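Long-range contact in endoglucanase A (Clostridium longisporum, PDB 6Q1I), which hydrolyses internal beta-1,4-glucosidic linkages in barley beta-glucan, lichenan and carboxymethylcellulose, and also degrades xylan, through its family 5 catalytic domain: residues K65-G79 with C103-E117. Sequence-based numbering, arbitrary orientation. Where two conformers were deposited one is given.
Sequences KNAGFKTIRIPTTWG and CIADDLYVILNTHHE
The carboxylate of E117 takes two backbone N-H groups at once, each on a syn lone pair: W78 N lies 2.7 Å from OE2, nearly straight (170°), and G79 N 3.0 Å from OE1, more bent (136°). OE1 also accepts W120 NE1, so three bonds grip this buried group, with the chain folded at chi2 (-68°) to bring it back to the loop. W78 is held by its side chain too: NE1 points at N113 O, 2.8 Å away and exactly in the indole plane, while T76 CG2 lies over a ring face. N113 uses both ends of its amide. OD1 accepts T76 N in its carbonyl plane (2.9 Å), and ND2 donates to H115 ND1 in the imidazole plane, fixing the turn of a ring whose face carries P75 CB (CH-pi, 3.6 Å to the centroid).

Leading into these loops, strands 71-74 and 109-113 run parallel, neighbours in the eight-stranded TIM barrel and joined through helix 90-105 as a beta-alpha-beta unit. I72 N reaches Y109 O and I111 N reaches I72 O. On the helix-covered side I72 CD1 meets L108 CD1 (3.5 Å), of the loop before strand 109-113, and C103 SG of helix 90-105. R73 faces inward, its extended side chain crossing I111 CG2. NH2 forms a salt bridge with E156 and a hydrogen bond with N159; NH1 hydrogen-bonds N26 and Q284, a changed residue at the position of the probable nucleophile.

At the strands' other end, one water bridges K65 NZ and D107 OD2. Side-chain hydrogen bonds across the contact thus gather at the C-terminal, catalytic end, where the doubly bonded N113 amide lies over the R73 guanidinium.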
loop_
_atom_site.group_PDB
_atom_site.type_symbol
_atom_site.label_atom_id
_atom_site.label_comp_id
_atom_site.label_asym_id
_atom_site.label_seq_id
_atom_site.Cartn_x
_atom_site.Cartn_y
_atom_site.Cartn_z
ATOM N N LYS A 65 -13.336 8.216 -6.634
ATOM C CA LYS A 65 -13.423 9.545 -6.032
ATOM C C LYS A 65 -14.866 9.908 -5.699
ATOM O O LYS A 65 -15.158 10.413 -4.608
ATOM C CB LYS A 65 -12.826 10.577 -6.989
ATOM C CG LYS A 65 -13.086 12.030 -6.608
ATOM C CD LYS A 65 -12.431 12.408 -5.298
ATOM C CE LYS A 65 -12.759 13.850 -4.922
ATOM N NZ LYS A 65 -11.996 14.298 -3.727
ATOM N N ASN A 66 -15.784 9.675 -6.637
ATOM C CA ASN A 66 -17.168 10.073 -6.415
ATOM C C ASN A 66 -17.860 9.231 -5.349
ATOM O O ASN A 66 -18.873 9.666 -4.796
ATOM C CB ASN A 66 -17.928 10.032 -7.736
ATOM C CG ASN A 66 -17.492 11.133 -8.681
ATOM O OD1 ASN A 66 -17.034 12.190 -8.251
ATOM N ND2 ASN A 66 -17.622 10.887 -9.974
ATOM N N ALA A 67 -17.339 8.050 -5.031
ATOM C CA ALA A 67 -17.906 7.265 -3.946
ATOM C C ALA A 67 -17.537 7.826 -2.581
ATOM O O ALA A 67 -18.216 7.514 -1.601
ATOM C CB ALA A 67 -17.433 5.814 -4.050
ATOM N N GLY A 68 -16.477 8.627 -2.491
ATOM C CA GLY A 68 -16.080 9.238 -1.235
ATOM C C GLY A 68 -14.725 8.815 -0.711
ATOM O O GLY A 68 -14.335 9.276 0.371
ATOM N N PHE A 69 -13.991 7.946 -1.400
ATOM C CA PHE A 69 -12.608 7.676 -1.028
ATOM C C PHE A 69 -11.774 8.932 -1.258
ATOM O O PHE A 69 -11.977 9.654 -2.239
ATOM C CB PHE A 69 -12.059 6.537 -1.887
ATOM C CG PHE A 69 -12.746 5.208 -1.661
ATOM C CD1 PHE A 69 -13.791 4.797 -2.468
ATOM C CD2 PHE A 69 -12.331 4.364 -0.651
ATOM C CE1 PHE A 69 -14.416 3.593 -2.262
ATOM C CE2 PHE A 69 -12.951 3.149 -0.445
ATOM C CZ PHE A 69 -14.000 2.765 -1.249
ATOM N N LYS A 70 -10.809 9.185 -0.370
ATOM C CA LYS A 70 -9.975 10.375 -0.479
ATOM C C LYS A 70 -8.550 10.086 -0.921
ATOM O O LYS A 70 -7.819 11.030 -1.246
ATOM C CB LYS A 70 -9.972 11.155 0.844
ATOM C CG LYS A 70 -11.275 11.930 1.077
ATOM C CD LYS A 70 -11.210 12.787 2.329
ATOM C CE LYS A 70 -10.318 14.008 2.141
ATOM N NZ LYS A 70 -10.252 14.843 3.381
ATOM N N THR A 71 -8.143 8.820 -0.923
ATOM C CA THR A 71 -6.796 8.401 -1.282
ATOM C C THR A 71 -6.874 7.212 -2.225
ATOM O O THR A 71 -7.702 6.313 -2.033
ATOM C CB THR A 71 -6.038 7.972 -0.006
ATOM O OG1 THR A 71 -5.879 9.101 0.859
ATOM C CG2 THR A 71 -4.656 7.425 -0.316
ATOM N N ILE A 72 -5.995 7.187 -3.228
ATOM C CA ILE A 72 -5.751 5.987 -4.022
ATOM C C ILE A 72 -4.273 5.623 -3.900
ATOM O O ILE A 72 -3.393 6.480 -4.068
ATOM C CB ILE A 72 -6.188 6.148 -5.493
ATOM C CG1 ILE A 72 -7.719 6.182 -5.553
ATOM C CG2 ILE A 72 -5.623 5.016 -6.340
ATOM C CD1 ILE A 72 -8.288 6.230 -6.958
ATOM N N ARG A 73 -4.008 4.363 -3.586
ATOM C CA ARG A 73 -2.662 3.807 -3.657
ATOM C C ARG A 73 -2.499 3.128 -5.009
ATOM O O ARG A 73 -3.384 2.380 -5.444
ATOM C CB ARG A 73 -2.421 2.837 -2.501
ATOM C CG ARG A 73 -1.040 2.194 -2.444
ATOM C CD ARG A 73 -0.801 1.636 -1.080
ATOM N NE ARG A 73 0.413 0.858 -0.823
ATOM C CZ ARG A 73 0.506 -0.470 -0.867
ATOM N NH1 ARG A 73 -0.499 -1.214 -1.320
ATOM N NH2 ARG A 73 1.620 -1.065 -0.460
ATOM N N ILE A 74 -1.415 3.475 -5.696
ATOM C CA ILE A 74 -1.066 2.926 -7.006
ATOM C C ILE A 74 0.124 2.000 -6.786
ATOM O O ILE A 74 1.285 2.411 -6.955
ATOM C CB ILE A 74 -0.757 4.038 -8.023
ATOM C CG1 ILE A 74 -1.938 5.010 -8.123
ATOM C CG2 ILE A 74 -0.424 3.441 -9.398
ATOM C CD1 ILE A 74 -1.670 6.212 -9.008
ATOM N N PRO A 75 -0.102 0.750 -6.401
ATOM C CA PRO A 75 1.026 -0.171 -6.224
ATOM C C PRO A 75 1.680 -0.406 -7.580
ATOM O O PRO A 75 0.995 -0.637 -8.578
ATOM C CB PRO A 75 0.366 -1.426 -5.647
ATOM C CG PRO A 75 -1.044 -1.383 -6.183
ATOM C CD PRO A 75 -1.402 0.084 -6.195
ATOM N N THR A 76 3.005 -0.287 -7.626
ATOM C CA THR A 76 3.731 -0.301 -8.892
ATOM C C THR A 76 4.973 -1.164 -8.751
ATOM O O THR A 76 5.781 -0.948 -7.841
ATOM C CB THR A 76 4.114 1.123 -9.313
ATOM O OG1 THR A 76 2.933 1.929 -9.402
ATOM C CG2 THR A 76 4.795 1.128 -10.667
ATOM N N THR A 77 5.113 -2.151 -9.638
ATOM C CA THR A 77 6.282 -3.033 -9.671
ATOM C C THR A 77 7.207 -2.559 -10.785
ATOM O O THR A 77 6.784 -2.447 -11.943
ATOM C CB THR A 77 5.853 -4.488 -9.848
ATOM O OG1 THR A 77 5.102 -4.877 -8.688
ATOM C CG2 THR A 77 7.062 -5.415 -10.026
ATOM N N TRP A 78 8.452 -2.231 -10.427
ATOM C CA TRP A 78 9.355 -1.512 -11.318
ATOM C C TRP A 78 10.489 -2.353 -11.887
ATOM O O TRP A 78 11.013 -2.014 -12.953
ATOM C CB TRP A 78 9.989 -0.315 -10.594
ATOM C CG TRP A 78 9.039 0.692 -10.029
ATOM C CD1 TRP A 78 8.456 0.644 -8.803
ATOM C CD2 TRP A 78 8.585 1.913 -10.637
ATOM N NE1 TRP A 78 7.669 1.744 -8.607
ATOM C CE2 TRP A 78 7.716 2.534 -9.724
ATOM C CE3 TRP A 78 8.810 2.528 -11.869
ATOM C CZ2 TRP A 78 7.087 3.745 -9.995
ATOM C CZ3 TRP A 78 8.189 3.731 -12.131
ATOM C CH2 TRP A 78 7.336 4.325 -11.207
ATOM N N GLY A 79 10.906 -3.416 -11.198
ATOM C CA GLY A 79 12.161 -4.067 -11.551
ATOM C C GLY A 79 12.213 -4.581 -12.980
ATOM O O GLY A 79 13.262 -4.526 -13.628
ATOM N N CYS A 103 -5.633 10.392 -10.909
ATOM C CA CYS A 103 -5.964 10.490 -9.492
ATOM C C CYS A 103 -5.729 11.894 -8.959
ATOM O O CYS A 103 -6.577 12.443 -8.244
ATOM C CB CYS A 103 -5.108 9.491 -8.712
ATOM S SG CYS A 103 -5.344 7.749 -9.168
ATOM N N ILE A 104 -4.573 12.487 -9.281
ATOM C CA ILE A 104 -4.263 13.831 -8.802
ATOM C C ILE A 104 -5.266 14.829 -9.358
ATOM O O ILE A 104 -5.732 15.722 -8.645
ATOM C CB ILE A 104 -2.814 14.224 -9.154
ATOM C CG1 ILE A 104 -1.797 13.321 -8.439
ATOM C CG2 ILE A 104 -2.552 15.708 -8.840
ATOM C CD1 ILE A 104 -1.663 13.530 -6.950
ATOM N N ALA A 105 -5.622 14.686 -10.640
ATOM C CA ALA A 105 -6.634 15.547 -11.243
ATOM C C ALA A 105 -7.950 15.478 -10.477
ATOM O O ALA A 105 -8.658 16.486 -10.362
ATOM C CB ALA A 105 -6.862 15.137 -12.703
ATOM N N ASP A 106 -8.283 14.307 -9.934
ATOM C CA ASP A 106 -9.521 14.116 -9.184
ATOM C C ASP A 106 -9.409 14.539 -7.726
ATOM O O ASP A 106 -10.293 14.207 -6.928
ATOM C CB ASP A 106 -9.972 12.654 -9.279
ATOM C CG ASP A 106 -10.692 12.351 -10.571
ATOM O OD1 ASP A 106 -10.809 13.254 -11.436
ATOM O OD2 ASP A 106 -11.151 11.200 -10.718
ATOM N N ASP A 107 -8.348 15.255 -7.358
ATOM C CA ASP A 107 -8.190 15.802 -6.009
ATOM C C ASP A 107 -7.989 14.718 -4.953
ATOM O O ASP A 107 -8.322 14.911 -3.789
ATOM C CB ASP A 107 -9.353 16.730 -5.629
ATOM C CG ASP A 107 -9.002 17.671 -4.505
ATOM O OD1 ASP A 107 -7.809 18.016 -4.386
ATOM O OD2 ASP A 107 -9.913 18.065 -3.741
ATOM N N LEU A 108 -7.415 13.587 -5.344
ATOM C CA LEU A 108 -7.109 12.505 -4.423
ATOM C C LEU A 108 -5.680 12.630 -3.910
ATOM O O LEU A 108 -4.795 13.150 -4.601
ATOM C CB LEU A 108 -7.252 11.159 -5.142
ATOM C CG LEU A 108 -8.670 10.816 -5.598
ATOM C CD1 LEU A 108 -8.648 9.718 -6.631
ATOM C CD2 LEU A 108 -9.526 10.393 -4.404
ATOM N N TYR A 109 -5.457 12.151 -2.682
ATOM C CA TYR A 109 -4.106 11.787 -2.268
ATOM C C TYR A 109 -3.717 10.518 -3.013
ATOM O O TYR A 109 -4.555 9.643 -3.252
ATOM C CB TYR A 109 -4.026 11.553 -0.747
ATOM C CG TYR A 109 -4.305 12.819 0.013
ATOM C CD1 TYR A 109 -5.595 13.149 0.398
ATOM C CD2 TYR A 109 -3.292 13.728 0.274
ATOM C CE1 TYR A 109 -5.870 14.346 1.032
ATOM C CE2 TYR A 109 -3.555 14.923 0.914
ATOM C CZ TYR A 109 -4.843 15.230 1.292
ATOM O OH TYR A 109 -5.094 16.432 1.925
ATOM N N VAL A 110 -2.455 10.433 -3.412
ATOM C CA VAL A 110 -1.944 9.295 -4.163
ATOM C C VAL A 110 -0.716 8.770 -3.442
ATOM O O VAL A 110 0.202 9.537 -3.138
ATOM C CB VAL A 110 -1.587 9.693 -5.605
ATOM C CG1 VAL A 110 -0.903 8.546 -6.314
ATOM C CG2 VAL A 110 -2.843 10.126 -6.333
ATOM N N ILE A 111 -0.689 7.467 -3.189
ATOM C CA ILE A 111 0.492 6.784 -2.674
ATOM C C ILE A 111 1.098 6.003 -3.832
ATOM O O ILE A 111 0.456 5.092 -4.370
ATOM C CB ILE A 111 0.139 5.823 -1.527
ATOM C CG1 ILE A 111 -0.507 6.544 -0.347
ATOM C CG2 ILE A 111 1.393 5.063 -1.105
ATOM C CD1 ILE A 111 -1.230 5.603 0.618
ATOM N N LEU A 112 2.326 6.350 -4.212
ATOM C CA LEU A 112 3.070 5.659 -5.261
ATOM C C LEU A 112 4.228 4.920 -4.594
ATOM O O LEU A 112 5.066 5.551 -3.938
ATOM C CB LEU A 112 3.601 6.669 -6.279
ATOM C CG LEU A 112 4.367 6.061 -7.459
ATOM C CD1 LEU A 112 3.424 5.212 -8.340
ATOM C CD2 LEU A 112 5.050 7.145 -8.283
ATOM N N ASN A 113 4.285 3.599 -4.761
ATOM C CA ASN A 113 5.280 2.780 -4.075
ATOM C C ASN A 113 6.197 2.071 -5.068
ATOM O O ASN A 113 6.134 2.300 -6.278
ATOM C CB ASN A 113 4.615 1.787 -3.108
ATOM C CG ASN A 113 4.006 0.587 -3.790
ATOM O OD1 ASN A 113 4.043 0.454 -5.015
ATOM N ND2 ASN A 113 3.438 -0.314 -2.981
ATOM N N THR A 114 7.111 1.256 -4.532
ATOM C CA THR A 114 7.586 0.057 -5.210
ATOM C C THR A 114 6.865 -1.127 -4.572
ATOM O O THR A 114 6.551 -1.106 -3.375
ATOM C CB THR A 114 9.111 -0.131 -5.145
ATOM O OG1 THR A 114 9.516 -0.559 -3.840
ATOM C CG2 THR A 114 9.852 1.132 -5.548
ATOM N N HIS A 115 6.616 -2.173 -5.367
ATOM C CA HIS A 115 5.677 -3.195 -4.943
ATOM C C HIS A 115 6.350 -4.573 -4.929
ATOM O O HIS A 115 7.061 -4.887 -3.972
ATOM C CB HIS A 115 4.349 -3.105 -5.692
ATOM C CG HIS A 115 3.227 -3.712 -4.926
ATOM N ND1 HIS A 115 2.629 -3.068 -3.867
ATOM C CD2 HIS A 115 2.633 -4.924 -5.021
ATOM C CE1 HIS A 115 1.689 -3.845 -3.365
ATOM N NE2 HIS A 115 1.676 -4.979 -4.041
ATOM N N HIS A 116 6.125 -5.418 -5.937
ATOM C CA HIS A 116 6.634 -6.797 -5.900
ATOM C C HIS A 116 8.087 -6.853 -6.380
ATOM O O HIS A 116 8.399 -7.317 -7.480
ATOM C CB HIS A 116 5.778 -7.727 -6.748
ATOM C CG HIS A 116 4.389 -7.938 -6.244
ATOM N ND1 HIS A 116 4.111 -8.227 -4.929
ATOM C CD2 HIS A 116 3.201 -7.955 -6.897
ATOM C CE1 HIS A 116 2.809 -8.407 -4.791
ATOM N NE2 HIS A 116 2.233 -8.239 -5.970
ATOM N N GLU A 117 8.991 -6.388 -5.513
ATOM C CA GLU A 117 10.416 -6.339 -5.822
ATOM C C GLU A 117 11.228 -7.400 -5.079
ATOM O O GLU A 117 12.458 -7.383 -5.151
ATOM C CB GLU A 117 11.014 -4.953 -5.544
ATOM C CG GLU A 117 10.189 -3.748 -5.995
ATOM C CD GLU A 117 10.029 -3.554 -7.491
ATOM O OE1 GLU A 117 10.696 -4.236 -8.306
ATOM O OE2 GLU A 117 9.211 -2.671 -7.834
HETATM O O HOH W 1 -12.107 16.935 -3.200
HETATM O O HOH W 2 -8.994 13.664 -1.399
HETATM O O HOH W 3 -8.073 16.889 2.040
#